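Local coordinates for ribosomal RNA small subunit methyltransferase D (Haemophilus influenzae, PDB 2IFT), which probably methylates N2 of guanine 966 of 16S rRNA in the assembled 30S particle, using S-adenosyl-L-methionine as methyl donor, at residues A[57-60]-A[66-69]; A[145-148]-A[152-155]; A[157-162]-A[173-178]. All coordinates share one frame; numbering follows the deposited sequence.

Contact 1 of 3, residues A[57-60]-A[66-69]; sequences CLDG and SLGF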
loop_
_atom_site.group_PDB
_atom_site.type_symbol
_atom_site.label_atom_id
_atom_site.label_comp_id
_atom_site.label_asym_id
_atom_site.label_seq_id
_atom_site.Cartn_x
_atom_site.Cartn_y
_atom_site.Cartn_z
ATOM N N CYS A 57 7.236 2.531 -1.945
ATOM C CA CYS A 57 5.983 2.014 -1.420
ATOM C C CYS A 57 5.840 0.501 -1.336
ATOM O O CYS A 57 6.513 -0.263 -2.038
ATOM C CB CYS A 57 4.829 2.549 -2.258
ATOM S SG CYS A 57 4.984 4.297 -2.636
ATOM N N LEU A 58 4.923 0.102 -0.465
ATOM C CA LEU A 58 4.568 -1.279 -0.252
ATOM C C LEU A 58 3.050 -1.368 -0.390
ATOM O O LEU A 58 2.315 -0.665 0.298
ATOM C CB LEU A 58 4.967 -1.743 1.154
ATOM C CG LEU A 58 4.359 -3.109 1.542
ATOM C CD1 LEU A 58 4.832 -4.179 0.556
ATOM C CD2 LEU A 58 4.760 -3.491 2.962
ATOM N N ASP A 59 2.582 -2.196 -1.316
ATOM C CA ASP A 59 1.155 -2.405 -1.472
ATOM C C ASP A 59 1.068 -3.787 -0.859
ATOM O O ASP A 59 1.335 -4.804 -1.524
ATOM C CB ASP A 59 0.720 -2.428 -2.942
ATOM C CG ASP A 59 -0.801 -2.379 -3.089
ATOM O OD1 ASP A 59 -1.493 -2.741 -2.118
ATOM O OD2 ASP A 59 -1.313 -1.994 -4.157
ATOM N N GLY A 60 0.731 -3.794 0.431
ATOM C CA GLY A 60 0.675 -5.009 1.229
ATOM C C GLY A 60 -0.099 -6.200 0.728
ATOM O O GLY A 60 0.383 -7.330 0.810
ATOM N N SER A 66 -4.478 -1.558 -7.930
ATOM C CA SER A 66 -4.957 -0.186 -8.075
ATOM C C SER A 66 -4.139 0.837 -7.278
ATOM O O SER A 66 -3.634 1.818 -7.841
ATOM C CB SER A 66 -6.438 -0.102 -7.673
ATOM N N LEU A 67 -4.004 0.622 -5.974
ATOM C CA LEU A 67 -3.239 1.555 -5.140
ATOM C C LEU A 67 -1.795 1.715 -5.619
ATOM O O LEU A 67 -1.307 2.839 -5.803
ATOM C CB LEU A 67 -3.241 1.093 -3.682
ATOM C CG LEU A 67 -4.608 1.127 -2.986
ATOM C CD1 LEU A 67 -4.514 0.534 -1.580
ATOM C CD2 LEU A 67 -5.102 2.562 -2.922
ATOM N N GLY A 68 -1.119 0.583 -5.810
ATOM C CA GLY A 68 0.265 0.598 -6.255
ATOM C C GLY A 68 0.471 1.209 -7.628
ATOM O O GLY A 68 1.405 1.989 -7.841
ATOM N N PHE A 69 -0.386 0.848 -8.576
ATOM C CA PHE A 69 -0.269 1.405 -9.918
ATOM C C PHE A 69 -0.477 2.910 -9.824
ATOM O O PHE A 69 0.230 3.684 -10.469
ATOM C CB PHE A 69 -1.310 0.785 -10.853
ATOM C CG PHE A 69 -1.009 -0.640 -11.231
ATOM C CD1 PHE A 69 -1.972 -1.627 -11.100
ATOM C CD2 PHE A 69 0.237 -0.989 -11.729
ATOM C CE1 PHE A 69 -1.697 -2.942 -11.457
ATOM C CE2 PHE A 69 0.520 -2.302 -12.088
ATOM C CZ PHE A 69 -0.449 -3.279 -11.951
#
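Asp59, the last residue of strand 56-59, faces the first turn of helix 66-73, and its CA lies 5.7 Å from the CA of Gly68. One side chain carries the contact. CG of Asp59 stands anti to the backbone N (chi1 -169°), which sends the carboxylate out from the strand toward the helix. OD2 accepts a hydrogen bond from the backbone N of Gly68 at 3.1 Å. The bond is bent, with an N-H...O angle of 135°. The donor comes from above the carboxylate plane, 37° out of it. Gly68 has no side chain, and its bare CA leaves OD2 room to come close to the helix backbone. Leu67 meets the same oxygen with its CB, 3.7 Å from OD2 of Asp59, and the two side chains cross at about a right angle. The carboxylate is buried and lies at the helix N-terminus, where the helix dipole would probably stabilise its negative charge. The acidic residue at the end of the first strand, followed by a glycine-rich loop and a helix, matches the first conserved motif of the Rossmann-like methyltransferases. In relatives this loop borders the S-adenosyl-L-methionine pocket. The contact joins the first two elements of the beta-alpha-beta unit formed by strand 56-59, helix 66-73 and strand 78-82. Strand 56-59 runs between strands 78-82 and 126-131, and Phe130 of the latter touches both Asp59 and Leu67.

Contact 2 of 3, residues A[145-148]-A[152-155]; sequences SLLC and WLKP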
loop_
_atom_site.group_PDB
_atom_site.type_symbol
_atom_site.label_atom_id
_atom_site.label_comp_id
_atom_site.label_asym_id
_atom_site.label_seq_id
_atom_site.Cartn_x
_atom_site.Cartn_y
_atom_site.Cartn_z
ATOM N N SER A 145 1.503 -4.646 13.305
ATOM C CA SER A 145 2.435 -5.129 14.301
ATOM C C SER A 145 3.779 -5.509 13.689
ATOM O O SER A 145 4.823 -5.125 14.199
ATOM C CB SER A 145 1.835 -6.331 15.032
ATOM O OG SER A 145 2.862 -7.119 15.610
ATOM N N LEU A 146 3.753 -6.254 12.593
ATOM C CA LEU A 146 4.986 -6.676 11.938
ATOM C C LEU A 146 5.782 -5.506 11.344
ATOM O O LEU A 146 7.007 -5.461 11.457
ATOM C CB LEU A 146 4.658 -7.707 10.864
ATOM C CG LEU A 146 4.010 -8.992 11.409
ATOM C CD1 LEU A 146 3.507 -9.858 10.255
ATOM C CD2 LEU A 146 5.025 -9.761 12.262
ATOM N N LEU A 147 5.096 -4.566 10.702
ATOM C CA LEU A 147 5.780 -3.403 10.145
ATOM C C LEU A 147 6.615 -2.757 11.241
ATOM O O LEU A 147 7.796 -2.475 11.051
ATOM C CB LEU A 147 4.772 -2.380 9.612
ATOM C CG LEU A 147 4.130 -2.665 8.253
ATOM C CD1 LEU A 147 3.047 -1.638 7.987
ATOM C CD2 LEU A 147 5.190 -2.628 7.156
ATOM N N CYS A 148 5.986 -2.529 12.393
ATOM C CA CYS A 148 6.654 -1.910 13.542
ATOM C C CYS A 148 7.729 -2.789 14.153
ATOM O O CYS A 148 8.843 -2.343 14.421
ATOM C CB CYS A 148 5.638 -1.578 14.633
ATOM S SG CYS A 148 4.827 0.017 14.451
ATOM N N TRP A 152 10.541 -2.061 9.231
ATOM C CA TRP A 152 10.216 -1.914 7.816
ATOM C C TRP A 152 10.001 -0.483 7.378
ATOM O O TRP A 152 10.245 -0.134 6.219
ATOM C CB TRP A 152 8.941 -2.678 7.474
ATOM C CG TRP A 152 9.095 -4.138 7.463
ATOM C CD1 TRP A 152 8.786 -5.000 8.466
ATOM C CD2 TRP A 152 9.635 -4.927 6.398
ATOM N NE1 TRP A 152 9.099 -6.282 8.097
ATOM C CE2 TRP A 152 9.622 -6.267 6.831
ATOM C CE3 TRP A 152 10.131 -4.626 5.118
ATOM C CZ2 TRP A 152 10.085 -7.317 6.031
ATOM C CZ3 TRP A 152 10.596 -5.673 4.317
ATOM C CH2 TRP A 152 10.567 -7.002 4.779
ATOM N N LEU A 153 9.533 0.332 8.314
ATOM C CA LEU A 153 9.202 1.712 8.040
ATOM C C LEU A 153 10.281 2.732 8.225
ATOM O O LEU A 153 11.000 2.744 9.220
ATOM C CB LEU A 153 8.006 2.124 8.881
ATOM C CG LEU A 153 6.775 1.260 8.610
ATOM C CD1 LEU A 153 5.696 1.659 9.584
ATOM C CD2 LEU A 153 6.301 1.424 7.162
ATOM N N LYS A 154 10.362 3.613 7.246
ATOM C CA LYS A 154 11.319 4.688 7.275
ATOM C C LYS A 154 10.643 5.813 8.043
ATOM O O LYS A 154 9.405 5.890 8.107
ATOM C CB LYS A 154 11.642 5.078 5.850
ATOM C CG LYS A 154 12.181 3.887 5.081
ATOM C CD LYS A 154 12.475 4.219 3.647
ATOM C CE LYS A 154 13.225 5.516 3.531
ATOM N NZ LYS A 154 13.885 5.586 2.214
ATOM N N PRO A 155 11.437 6.699 8.646
ATOM C CA PRO A 155 10.852 7.800 9.407
ATOM C C PRO A 155 9.821 8.608 8.620
ATOM O O PRO A 155 10.002 8.893 7.438
ATOM C CB PRO A 155 12.082 8.615 9.835
ATOM C CG PRO A 155 13.113 8.305 8.766
ATOM C CD PRO A 155 12.906 6.819 8.576
HETATM O O HOH W 1 9.428 0.141 10.950
#
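Trp152 and Leu147 meet where helix 139-149 runs out and the chain turns back toward the sheet. This is a helix-to-strand connection of the Rossmann-like methyltransferase fold, leading from the helix through the short strand 153-154 to strand 157-164. The backbone N of Trp152 gives a weak hydrogen bond to O of Leu147, 3.3 Å long and nearly straight at 167°. Trp152 has CG anti to its carbonyl carbon (chi1 -72°), and this turns the indole back along the helix end. The pyrrole edge of the ring then faces two helix carbonyls, both near the ring plane. CD1 of Trp152 lies 3.5 Å from O of Leu146, and O of Leu147 sits at the same edge. The ring N-H bonds elsewhere: NE1 of Trp152 donates to O of Leu117. Phe116 and His125 also meet the indole, the latter edge-to-face.

The leucines pack between the helix end and the strand. Leu147 also places CG anti to the carbonyl carbon, and its chain is extended beyond that (chi2 173°). Its CD2 reaches CB of Trp152 at 3.8 Å, and the two side chains cross at about a right angle. Nearer the backbone, CB of Leu147 packs against CD1 of Leu153 at 4.1 Å. Val129 of strand 126-131 touches both Leu147 and Leu153, which ties the turn to the sheet. A water completes the backbone link. It donates to O of Leu147 at 3.1 Å and accepts from N of Leu153 at 2.6 Å, a short distance whose exact length is uncertain.

Contact 3 of 3, residues A[157-162]-A[173-178]; sequences ALIYVE and ENWTLL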
loop_
_atom_site.group_PDB
_atom_site.type_symbol
_atom_site.label_atom_id
_atom_site.label_comp_id
_atom_site.label_asym_id
_atom_site.label_seq_id
_atom_site.Cartn_x
_atom_site.Cartn_y
_atom_site.Cartn_z
ATOM N N ALA A 157 6.998 7.693 7.532
ATOM C CA ALA A 157 6.250 6.920 6.553
ATOM C C ALA A 157 4.777 7.060 6.877
ATOM O O ALA A 157 4.403 7.172 8.049
ATOM C CB ALA A 157 6.655 5.451 6.617
ATOM N N LEU A 158 3.957 7.083 5.830
ATOM C CA LEU A 158 2.506 7.177 5.966
ATOM C C LEU A 158 1.957 5.774 5.790
ATOM O O LEU A 158 2.425 5.028 4.931
ATOM C CB LEU A 158 1.924 8.089 4.887
ATOM C CG LEU A 158 2.532 9.490 4.888
ATOM C CD1 LEU A 158 1.907 10.326 3.781
ATOM C CD2 LEU A 158 2.311 10.137 6.245
ATOM N N ILE A 159 0.986 5.402 6.613
ATOM C CA ILE A 159 0.399 4.072 6.517
ATOM C C ILE A 159 -1.089 4.199 6.294
ATOM O O ILE A 159 -1.815 4.768 7.115
ATOM C CB ILE A 159 0.616 3.231 7.793
ATOM C CG1 ILE A 159 2.070 3.334 8.244
ATOM C CG2 ILE A 159 0.252 1.755 7.513
ATOM C CD1 ILE A 159 3.026 2.850 7.216
ATOM N N TYR A 160 -1.527 3.677 5.159
ATOM C CA TYR A 160 -2.923 3.701 4.782
ATOM C C TYR A 160 -3.537 2.362 5.160
ATOM O O TYR A 160 -3.007 1.294 4.829
ATOM C CB TYR A 160 -3.041 3.943 3.283
ATOM C CG TYR A 160 -4.457 3.932 2.786
ATOM C CD1 TYR A 160 -5.053 2.754 2.345
ATOM C CD2 TYR A 160 -5.212 5.096 2.776
ATOM C CE1 TYR A 160 -6.367 2.740 1.902
ATOM C CE2 TYR A 160 -6.529 5.094 2.339
ATOM C CZ TYR A 160 -7.102 3.911 1.901
ATOM O OH TYR A 160 -8.408 3.903 1.453
ATOM N N VAL A 161 -4.657 2.420 5.860
ATOM C CA VAL A 161 -5.316 1.208 6.301
ATOM C C VAL A 161 -6.817 1.283 6.092
ATOM O O VAL A 161 -7.444 2.307 6.347
ATOM C CB VAL A 161 -5.028 0.950 7.800
ATOM C CG1 VAL A 161 -5.720 -0.327 8.259
ATOM C CG2 VAL A 161 -3.524 0.866 8.027
ATOM N N GLU A 162 -7.376 0.188 5.599
ATOM C CA GLU A 162 -8.804 0.086 5.374
ATOM C C GLU A 162 -9.264 -1.092 6.200
ATOM O O GLU A 162 -8.757 -2.200 6.048
ATOM C CB GLU A 162 -9.105 -0.164 3.907
ATOM C CG GLU A 162 -8.866 1.034 3.024
ATOM C CD GLU A 162 -9.327 0.787 1.608
ATOM O OE1 GLU A 162 -9.204 1.706 0.778
ATOM O OE2 GLU A 162 -9.812 -0.333 1.330
ATOM N N GLU A 173 2.001 2.870 19.447
ATOM C CA GLU A 173 2.405 4.123 20.081
ATOM C C GLU A 173 3.444 5.018 19.410
ATOM O O GLU A 173 3.571 6.179 19.788
ATOM C CB GLU A 173 2.848 3.855 21.501
ATOM C CG GLU A 173 4.002 2.930 21.606
ATOM C CD GLU A 173 4.645 3.095 22.940
ATOM O OE1 GLU A 173 3.943 2.871 23.950
ATOM O OE2 GLU A 173 5.834 3.470 22.987
ATOM N N ASN A 174 4.196 4.504 18.444
ATOM C CA ASN A 174 5.197 5.330 17.759
ATOM C C ASN A 174 4.551 5.898 16.487
ATOM O O ASN A 174 5.227 6.424 15.589
ATOM C CB ASN A 174 6.418 4.470 17.419
ATOM C CG ASN A 174 6.024 3.129 16.828
ATOM O OD1 ASN A 174 4.960 2.588 17.157
ATOM N ND2 ASN A 174 6.877 2.573 15.964
ATOM N N TRP A 175 3.225 5.784 16.426
ATOM C CA TRP A 175 2.457 6.273 15.283
ATOM C C TRP A 175 1.468 7.363 15.688
ATOM O O TRP A 175 1.095 7.471 16.855
ATOM C CB TRP A 175 1.682 5.124 14.632
ATOM C CG TRP A 175 2.522 4.168 13.836
ATOM C CD1 TRP A 175 3.873 3.995 13.920
ATOM C CD2 TRP A 175 2.049 3.186 12.898
ATOM N NE1 TRP A 175 4.272 2.967 13.103
ATOM C CE2 TRP A 175 3.178 2.453 12.462
ATOM C CE3 TRP A 175 0.786 2.856 12.385
ATOM C CZ2 TRP A 175 3.077 1.400 11.538
ATOM C CZ3 TRP A 175 0.687 1.806 11.465
ATOM C CH2 TRP A 175 1.830 1.092 11.051
ATOM N N THR A 176 1.053 8.182 14.725
ATOM C CA THR A 176 0.068 9.224 15.004
ATOM C C THR A 176 -1.020 9.040 13.967
ATOM O O THR A 176 -0.726 8.816 12.794
ATOM C CB THR A 176 0.636 10.663 14.842
ATOM O OG1 THR A 176 1.946 10.739 15.420
ATOM C CG2 THR A 176 -0.270 11.671 15.555
ATOM N N LEU A 177 -2.271 9.121 14.397
ATOM C CA LEU A 177 -3.395 8.982 13.482
ATOM C C LEU A 177 -3.685 10.356 12.877
ATOM O O LEU A 177 -4.077 11.285 13.586
ATOM C CB LEU A 177 -4.624 8.470 14.231
ATOM C CG LEU A 177 -5.865 8.338 13.343
ATOM C CD1 LEU A 177 -5.575 7.314 12.253
ATOM C CD2 LEU A 177 -7.086 7.929 14.174
ATOM N N LEU A 178 -3.482 10.484 11.569
ATOM C CA LEU A 178 -3.701 11.755 10.885
ATOM C C LEU A 178 -5.118 11.917 10.353
ATOM O O LEU A 178 -5.696 12.982 10.468
ATOM C CB LEU A 178 -2.702 11.906 9.739
ATOM C CG LEU A 178 -1.224 11.768 10.117
ATOM C CD1 LEU A 178 -0.374 12.050 8.894
ATOM C CD2 LEU A 178 -0.864 12.742 11.253
#
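Leu158 and Ile159 make the contact from strand 157-164, reaching Leu178 and Trp175 of strand 175-183. The CA atoms stay far apart: that of Leu158 is 9.1 Å from that of Leu178. Leu158 starts out pointing away from the other segment, but its CD2 branch turns back. This CD2 meets CD1 of Leu178 at 4.2 Å, a light methyl-to-methyl touch. Leu44 and Leu48 of helix 39-52 also pack on Leu158, and Trp47 of that helix touches Leu178.

No hydrogen bond joins the two segments, because strand 186-193 runs between them. This follows the 3-2-1-4-5-7-6 strand order of the class I methyltransferases, in which the seventh strand is inserted antiparallel between the fifth and sixth. Tyr191 of that strand is joined to Ile159 by backbone hydrogen bonding, and its ring meets that of Trp175.

Ile159, the next residue, points to the other side of the sheet and carries the larger part of the contact. Its CG1 is anti to the carbonyl carbon (chi1 -46°), which lays this branch over one face of the Trp175 indole. The CH-pi contact puts CG1 of Ile159 3.9 Å from the centroid of the six-membered ring, 23° off the ring normal. The nearest ring atom is CH2 of Trp175, 3.6 Å from CG1 of Ile159, so the touch is shifted toward the rim. CG2 of Ile159 comes beside the same corner, 3.9 Å from CH2 of Trp175.

Contacts 2 and 3 touch through their side chains, with centres about 10 Å apart. Leu153 connects them: its CD1 lies 3.3 Å from CZ2 of Trp175, and its CD2 lies 3.6 Å from CD1 of Ile159. Cys148 adds a second touch, with SG 3.3 Å from NE1 of Trp175. Contact 1 stands apart. Its centre is about 16 Å from each of the other two, and it touches neither. It shares the central sheet with contact 3, with strand 126-131 lying between strands 56-59 and 157-164. By analogy with related methyltransferases, contact 1 borders the probable cofactor pocket. Contact 3 spans the sheet beyond strand 126-131, and contact 2 packs the end of helix 139-149 beside it.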